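Local coordinates for uncharacterized protein DUF849 (Burkholderia xenovorans LB400, PDB 3E02) that binds zinc and probably cleaves 3-keto-5-aminohexanoate or a related beta-keto acid, as a TIM-barrel enzyme of the BKACE family, at residues Leu51-Pro56 with Leu67-Leu72. Numbering follows the deposited sequence.
Sequences LHARDP and LFMRFL. With ZN (zinc ion), chain B; EDO (1,2-ethanediol), chain I.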
ATOM      1  N   LEU A  51      16.374 -28.510   4.611  1.00 33.60           N
ATOM      2  CA  LEU A  51      16.305 -29.827   5.236  1.00 34.65           C
ATOM      3  C   LEU A  51      16.064 -29.888   6.738  1.00 34.64           C
ATOM      4  O   LEU A  51      16.701 -29.162   7.491  1.00 33.58           O
ATOM      5  CB  LEU A  51      17.632 -30.532   4.949  1.00 34.43           C
ATOM      6  CG  LEU A  51      18.010 -30.718   3.471  1.00 34.50           C
ATOM      7  CD1 LEU A  51      19.474 -31.172   3.349  1.00 37.34           C
ATOM      8  CD2 LEU A  51      17.067 -31.685   2.776  1.00 34.32           C
ATOM      9  N   HIS A  52      15.134 -30.779   7.118  1.00 34.44           N
ATOM     10  CA  HIS A  52      14.856 -31.205   8.488  1.00 33.86           C
ATOM     11  C   HIS A  52      15.022 -32.723   8.509  1.00 34.82           C
ATOM     12  O   HIS A  52      14.956 -33.388   7.459  1.00 36.17           O
ATOM     13  CB  HIS A  52      13.403 -30.948   8.899  1.00 34.20           C
ATOM     14  CG  HIS A  52      13.028 -29.513   9.026  1.00 32.41           C
ATOM     15  ND1 HIS A  52      12.465 -28.995  10.178  1.00 32.70           N
ATOM     16  CD2 HIS A  52      13.079 -28.493   8.136  1.00 34.75           C
ATOM     17  CE1 HIS A  52      12.204 -27.712   9.990  1.00 34.27           C
ATOM     18  NE2 HIS A  52      12.565 -27.388   8.762  1.00 31.05           N
ATOM     19  N   ALA A  53      15.195 -33.270   9.714  1.00 34.80           N
ATOM     20  CA  ALA A  53      15.277 -34.711   9.947  1.00 33.95           C
ATOM     21  C   ALA A  53      14.049 -35.128  10.738  1.00 33.49           C
ATOM     22  O   ALA A  53      13.441 -34.312  11.456  1.00 33.25           O
ATOM     23  CB  ALA A  53      16.555 -35.080  10.741  1.00 33.19           C
ATOM     24  N   ARG A  54      13.726 -36.413  10.625  1.00 34.31           N
ATOM     25  CA  ARG A  54      12.627 -37.031  11.337  1.00 34.11           C
ATOM     26  C   ARG A  54      13.055 -38.399  11.848  1.00 34.27           C
ATOM     27  O   ARG A  54      13.901 -39.065  11.234  1.00 34.78           O
ATOM     28  CB  ARG A  54      11.424 -37.216  10.406  1.00 32.82           C
ATOM     29  CG  ARG A  54      10.747 -35.939   9.980  1.00 34.54           C
ATOM     30  CD  ARG A  54       9.595 -36.217   9.030  1.00 33.10           C
ATOM     31  NE  ARG A  54       8.932 -34.970   8.636  1.00 32.73           N
ATOM     32  CZ  ARG A  54       7.956 -34.365   9.310  1.00 33.19           C
ATOM     33  NH1 ARG A  54       7.519 -34.821  10.467  1.00 32.74           N
ATOM     34  NH2 ARG A  54       7.433 -33.241   8.829  1.00 34.36           N
ATOM     35  N   ASP A  55      12.440 -38.814  12.952  1.00 34.57           N
ATOM     36  CA  ASP A  55      12.632 -40.154  13.501  1.00 35.72           C
ATOM     37  C   ASP A  55      12.248 -41.117  12.364  1.00 35.52           C
ATOM     38  O   ASP A  55      11.113 -41.025  11.860  1.00 33.58           O
ATOM     39  CB  ASP A  55      11.726 -40.347  14.718  1.00 36.42           C
ATOM     40  CG  ASP A  55      11.849 -41.721  15.336  1.00 39.09           C
ATOM     41  OD1 ASP A  55      11.557 -42.731  14.666  1.00 38.36           O
ATOM     42  OD2 ASP A  55      12.194 -41.784  16.527  1.00 41.47           O
ATOM     43  N   PRO A  56      13.183 -41.999  11.935  1.00 36.15           N
ATOM     44  CA  PRO A  56      12.894 -42.916  10.805  1.00 36.53           C
ATOM     45  C   PRO A  56      11.718 -43.895  10.969  1.00 36.40           C
ATOM     46  O   PRO A  56      11.171 -44.335   9.964  1.00 37.14           O
ATOM     47  CB  PRO A  56      14.205 -43.703  10.642  1.00 36.98           C
ATOM     48  CG  PRO A  56      15.228 -42.919  11.343  1.00 38.82           C
ATOM     49  CD  PRO A  56      14.554 -42.212  12.449  1.00 36.93           C
ATOM     50  N   LEU A  67      21.211 -38.233  12.386  1.00 38.91           N
ATOM     51  CA  LEU A  67      20.196 -38.429  11.336  1.00 38.64           C
ATOM     52  C   LEU A  67      20.532 -37.580  10.115  1.00 37.82           C
ATOM     53  O   LEU A  67      20.405 -38.061   8.989  1.00 37.43           O
ATOM     54  CB  LEU A  67      18.769 -38.108  11.822  1.00 39.09           C
ATOM     55  CG  LEU A  67      18.135 -39.131  12.755  1.00 39.73           C
ATOM     56  CD1 LEU A  67      16.807 -38.604  13.276  1.00 39.43           C
ATOM     57  CD2 LEU A  67      17.964 -40.478  12.030  1.00 37.28           C
ATOM     58  N   PHE A  68      20.951 -36.330  10.342  1.00 36.90           N
ATOM     59  CA  PHE A  68      21.420 -35.459   9.251  1.00 37.22           C
ATOM     60  C   PHE A  68      22.601 -36.075   8.493  1.00 37.27           C
ATOM     61  O   PHE A  68      22.629 -36.042   7.263  1.00 36.96           O
ATOM     62  CB  PHE A  68      21.766 -34.054   9.745  1.00 36.79           C
ATOM     63  CG  PHE A  68      20.573 -33.183   9.966  1.00 35.21           C
ATOM     64  CD1 PHE A  68      19.885 -33.206  11.170  1.00 34.75           C
ATOM     65  CD2 PHE A  68      20.131 -32.326   8.957  1.00 37.51           C
ATOM     66  CE1 PHE A  68      18.764 -32.380  11.379  1.00 35.73           C
ATOM     67  CE2 PHE A  68      19.025 -31.502   9.148  1.00 35.31           C
ATOM     68  CZ  PHE A  68      18.336 -31.529  10.363  1.00 34.34           C
HETATM   69  N   MSE A  69      23.539 -36.696   9.219  1.00 38.77           N
HETATM   70  CA  MSE A  69      24.683 -37.381   8.583  1.00 38.85           C
HETATM   71  C   MSE A  69      24.315 -38.634   7.786  1.00 39.23           C
HETATM   72  O   MSE A  69      25.167 -39.153   7.061  1.00 38.83           O
HETATM   73  CB  MSE A  69      25.805 -37.655   9.591  1.00 40.14           C
HETATM   74  CG  MSE A  69      26.409 -36.376  10.139  1.00 41.88           C
HETATM   75 SE   MSE A  69      27.027 -35.147   8.724  0.75 48.54          SE
HETATM   76  CE  MSE A  69      26.951 -33.554   9.750  1.00 43.30           C
ATOM     77  N   ARG A  70      23.069 -39.109   7.918  1.00 38.83           N
ATOM     78  CA  ARG A  70      22.546 -40.215   7.102  1.00 38.71           C
ATOM     79  C   ARG A  70      21.916 -39.739   5.778  1.00 37.73           C
ATOM     80  O   ARG A  70      21.543 -40.578   4.952  1.00 37.59           O
ATOM     81  CB  ARG A  70      21.594 -41.089   7.911  1.00 39.15           C
ATOM     82  CG  ARG A  70      22.321 -41.890   8.993  1.00 41.86           C
ATOM     83  CD  ARG A  70      21.402 -42.433  10.079  1.00 41.42           C
ATOM     84  NE  ARG A  70      20.332 -43.284   9.562  1.00 47.02           N
ATOM     85  CZ  ARG A  70      19.380 -43.853  10.302  1.00 46.79           C
ATOM     86  NH1 ARG A  70      19.332 -43.678  11.628  1.00 45.60           N
ATOM     87  NH2 ARG A  70      18.451 -44.595   9.697  1.00 45.51           N
ATOM     88  N   PHE A  71      21.778 -38.419   5.582  1.00 37.23           N
ATOM     89  CA  PHE A  71      21.354 -37.868   4.279  1.00 36.93           C
ATOM     90  C   PHE A  71      22.235 -36.761   3.666  1.00 36.39           C
ATOM     91  O   PHE A  71      22.260 -36.646   2.435  1.00 37.15           O
ATOM     92  CB  PHE A  71      19.863 -37.492   4.241  1.00 36.36           C
ATOM     93  CG  PHE A  71      19.407 -36.494   5.280  1.00 34.01           C
ATOM     94  CD1 PHE A  71      19.591 -35.122   5.087  1.00 32.60           C
ATOM     95  CD2 PHE A  71      18.675 -36.914   6.397  1.00 35.25           C
ATOM     96  CE1 PHE A  71      19.104 -34.185   6.025  1.00 33.16           C
ATOM     97  CE2 PHE A  71      18.175 -35.985   7.338  1.00 32.72           C
ATOM     98  CZ  PHE A  71      18.392 -34.623   7.153  1.00 35.49           C
ATOM     99  N   LEU A  72      22.949 -35.973   4.478  1.00 36.46           N
ATOM    100  CA  LEU A  72      23.800 -34.887   3.936  1.00 36.93           C
ATOM    101  C   LEU A  72      24.924 -35.358   2.989  1.00 37.64           C
ATOM    102  O   LEU A  72      24.978 -34.881   1.840  1.00 36.47           O
ATOM    103  CB  LEU A  72      24.323 -33.950   5.045  1.00 36.45           C
ATOM    104  CG  LEU A  72      23.283 -33.090   5.771  1.00 34.93           C
ATOM    105  CD1 LEU A  72      23.922 -32.327   6.929  1.00 34.98           C
ATOM    106  CD2 LEU A  72      22.563 -32.131   4.828  1.00 33.65           C
TER
HETATM  107 ZN    ZN B 311      11.959 -25.467   7.857  1.00 32.84          ZN
HETATM  108  C1  EDO I 318       8.443 -45.311   8.576  1.00 64.68           C
HETATM  109  O1  EDO I 318       9.460 -44.668   7.800  1.00 64.62           O
HETATM  110  C2  EDO I 318       7.250 -44.378   8.692  1.00 64.21           C
HETATM  111  O2  EDO I 318       6.770 -44.088   7.370  1.00 63.83           O
HETATM  112  O   HOH W   1      13.195 -23.978   9.488  1.00 27.28           O
HETATM  113  O   HOH W   2      11.307 -23.154   7.567  1.00 26.37           O
HETATM  114  O   HOH W   3      10.732 -24.870   9.596  1.00 39.17           O
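The methyl of Ala53 meets both rings of 67-72, but in different ways. It lies over one face of Phe68, a CH-pi contact with CB 4.0 Å from the ring centroid and 30° off the normal, yet it meets Phe71 in the ring plane, CB to CE2 at 3.9 Å. The third neighbour of this methyl is Leu67, through its CB. Phe68 also turns an edge to the strand: Leu51 O lies close to the ring plane, 3.7 Å from Phe68 CE2. With chi1 of Phe71 at 58°, CG lies between the backbone N and the carbonyl carbon, and the ring end is carried to the strand, Phe71 CZ lying 3.7 Å from His52 O. Over one face of that ring, toward the rim, sits Phe68 O, which accepts from both Phe71 N and Leu72 N and so ties the turn together. At the zinc-side end, Leu51 runs alongside Phe71 and Leu72, pointing the other way, its CD1 3.6 Å from Leu72 CD2. At the other end Leu67 CD2 reaches the Pro56 ring at CG, 3.7 Å away, while the Arg70 side chain lies across the proline, NH2 nearest its CG. No hydrogen bond joins the segments. His52 and Arg54 point away: His52 NE2 binds zinc at 2.2 Å, alongside His50 and Glu259, and Thr15, His19 and Gly59 hold the Arg54 guanidinium. Residues 67-72, which run from helix 65-68 into helix 72-78, thus cover the outward side of barrel strand 48-54, behind its metal ligands; helix 31-44 packs on Leu51 and Phe71, while helix 95-105 and strand 82-85 receive Phe68 and Leu72.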